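Local coordinates for nucleoprotein (Schmallenberg virus, PDB 4JNG) that encapsidates the negative-stranded RNA genome of the virus, shielding it from nucleases in a helical nucleocapsid that serves as template for transcription and replication, at residues Val22-Phe27 against Ala101-Asp106. Residues are numbered along the deposited sequence; the frame is centred on the assembly and turned at random.
Sequences VGYVAF and ARWIAD
Over one face of the Y24 ring lies the aliphatic stem of R102, the two side chains crossing at about a right angle. R102 CG sits 3.5 Å from the ring centroid in a CH-pi contact, displaced toward the rim that carries CE1 and CZ. The guanidinium turns one of its own faces to Y24 CD2, its plane tilted 46° from the ring. The cation-pi contact is off-centre, with R102 CZ 4.4 Å from the ring centroid. Bends at chi2 (72°) and chi3 carry the guanidinium across the ring toward its CD2-CE2 side, bringing R102 NH1 to 3.2 Å from Y24 CE2. At the guanidinium edge, in plane, D106 OD2 accepts a salt-bridging hydrogen bond from R102 NH1 (2.9 Å) through its syn lone pair.

D106 OD2 also takes a weak hydrogen bond from Y24 OH at 2.5 Å. That oxygen thus joins the phenol to the cation, and R102, one helical turn earlier, braces the carboxylate. R102 NH2 forms a salt bridge with E21, tying the arginine back to the tyrosine's helix. Y24 OH also lies near the plane of the W103 ring, at its edge, and 3.4 Å from W103 CA.

The buried tyrosine spans the axes of segments 22-27 and 101-106, 11.3 Å apart at closest approach and crossing at -77°. No other protein chain of the assembly touches the two segments. With its nearest atom about 7 Å from the bound RNA, this CH-pi and cation-pi contact with a shared carboxylate joins helices 20-31 and 93-110 of the largely helical orthobunyavirus nucleoprotein fold.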
loop_
_atom_site.group_PDB
_atom_site.type_symbol
_atom_site.label_atom_id
_atom_site.label_comp_id
_atom_site.label_asym_id
_atom_site.label_seq_id
_atom_site.Cartn_x
_atom_site.Cartn_y
_atom_site.Cartn_z
ATOM N N VAL B 22 -5.867 23.961 30.037
ATOM C CA VAL B 22 -7.015 24.827 29.775
ATOM C C VAL B 22 -8.032 24.131 28.873
ATOM O O VAL B 22 -9.239 24.280 29.073
ATOM C CB VAL B 22 -6.596 26.187 29.171
ATOM C CG1 VAL B 22 -7.808 26.973 28.686
ATOM C CG2 VAL B 22 -5.828 26.993 30.204
ATOM N N GLY B 23 -7.552 23.370 27.894
ATOM C CA GLY B 23 -8.434 22.570 27.049
ATOM C C GLY B 23 -9.224 21.551 27.871
ATOM O O GLY B 23 -10.426 21.357 27.662
ATOM N N TYR B 24 -8.537 20.902 28.802
ATOM C CA TYR B 24 -9.151 19.905 29.672
ATOM C C TYR B 24 -10.288 20.504 30.487
ATOM O O TYR B 24 -11.382 19.947 30.551
ATOM C CB TYR B 24 -8.096 19.321 30.600
ATOM C CG TYR B 24 -8.637 18.439 31.700
ATOM C CD1 TYR B 24 -9.256 17.231 31.402
ATOM C CD2 TYR B 24 -8.510 18.804 33.036
ATOM C CE1 TYR B 24 -9.738 16.414 32.397
ATOM C CE2 TYR B 24 -8.991 17.992 34.044
ATOM C CZ TYR B 24 -9.615 16.801 33.712
ATOM O OH TYR B 24 -10.083 15.968 34.674
ATOM N N VAL B 25 -10.022 21.649 31.094
ATOM C CA VAL B 25 -10.997 22.306 31.940
ATOM C C VAL B 25 -12.191 22.770 31.112
ATOM O O VAL B 25 -13.323 22.672 31.574
ATOM C CB VAL B 25 -10.374 23.457 32.745
ATOM C CG1 VAL B 25 -11.433 24.171 33.572
ATOM C CG2 VAL B 25 -9.290 22.915 33.661
ATOM N N ALA B 26 -11.948 23.227 29.881
ATOM C CA ALA B 26 -13.049 23.599 28.978
ATOM C C ALA B 26 -13.900 22.390 28.591
ATOM O O ALA B 26 -15.112 22.505 28.409
ATOM C CB ALA B 26 -12.513 24.283 27.733
ATOM N N PHE B 27 -13.252 21.239 28.456
ATOM C CA PHE B 27 -13.934 19.991 28.140
ATOM C C PHE B 27 -14.803 19.543 29.318
ATOM O O PHE B 27 -15.932 19.072 29.122
ATOM C CB PHE B 27 -12.894 18.931 27.774
ATOM C CG PHE B 27 -13.421 17.532 27.701
ATOM C CD1 PHE B 27 -14.054 17.073 26.558
ATOM C CD2 PHE B 27 -13.235 16.657 28.755
ATOM C CE1 PHE B 27 -14.511 15.772 26.477
ATOM C CE2 PHE B 27 -13.693 15.352 28.687
ATOM C CZ PHE B 27 -14.337 14.908 27.545
ATOM N N ALA B 101 -9.142 10.123 29.911
ATOM C CA ALA B 101 -8.166 9.436 30.765
ATOM C C ALA B 101 -7.830 10.271 32.001
ATOM O O ALA B 101 -7.792 9.755 33.116
ATOM C CB ALA B 101 -6.898 9.115 29.988
ATOM N N ARG B 102 -7.596 11.559 31.787
ATOM C CA ARG B 102 -7.308 12.489 32.860
ATOM C C ARG B 102 -8.502 12.635 33.810
ATOM O O ARG B 102 -8.322 12.753 35.019
ATOM C CB ARG B 102 -6.919 13.848 32.273
ATOM C CG ARG B 102 -6.873 15.003 33.256
ATOM C CD ARG B 102 -5.694 14.927 34.198
ATOM N NE ARG B 102 -4.941 16.171 34.108
ATOM C CZ ARG B 102 -5.232 17.296 34.756
ATOM N NH1 ARG B 102 -6.262 17.379 35.597
ATOM N NH2 ARG B 102 -4.477 18.354 34.559
ATOM N N TRP B 103 -9.710 12.648 33.256
ATOM C CA TRP B 103 -10.918 12.721 34.072
ATOM C C TRP B 103 -11.030 11.491 34.977
ATOM O O TRP B 103 -11.307 11.629 36.163
ATOM C CB TRP B 103 -12.162 12.883 33.200
ATOM C CG TRP B 103 -13.439 12.789 33.970
ATOM C CD1 TRP B 103 -13.995 13.753 34.754
ATOM C CD2 TRP B 103 -14.309 11.662 34.043
ATOM N NE1 TRP B 103 -15.167 13.300 35.310
ATOM C CE2 TRP B 103 -15.382 12.014 34.895
ATOM C CE3 TRP B 103 -14.286 10.383 33.479
ATOM C CZ2 TRP B 103 -16.424 11.136 35.188
ATOM C CZ3 TRP B 103 -15.321 9.511 33.766
ATOM C CH2 TRP B 103 -16.376 9.890 34.622
ATOM N N ILE B 104 -10.778 10.308 34.418
ATOM C CA ILE B 104 -10.840 9.066 35.187
ATOM C C ILE B 104 -9.843 9.117 36.336
ATOM O O ILE B 104 -10.184 8.789 37.481
ATOM C CB ILE B 104 -10.561 7.815 34.321
ATOM C CG1 ILE B 104 -11.667 7.613 33.280
ATOM C CG2 ILE B 104 -10.477 6.561 35.190
ATOM C CD1 ILE B 104 -11.267 6.699 32.140
ATOM N N ALA B 105 -8.614 9.526 36.024
ATOM C CA ALA B 105 -7.556 9.610 37.016
ATOM C C ALA B 105 -7.887 10.626 38.107
ATOM O O ALA B 105 -7.667 10.353 39.296
ATOM C CB ALA B 105 -6.227 9.940 36.352
ATOM N N ASP B 106 -8.438 11.778 37.719
ATOM C CA ASP B 106 -8.887 12.774 38.699
ATOM C C ASP B 106 -9.998 12.242 39.611
ATOM O O ASP B 106 -10.057 12.591 40.790
ATOM C CB ASP B 106 -9.347 14.068 38.011
ATOM C CG ASP B 106 -8.185 14.874 37.451
ATOM O OD1 ASP B 106 -7.049 14.653 37.906
ATOM O OD2 ASP B 106 -8.400 15.720 36.552
#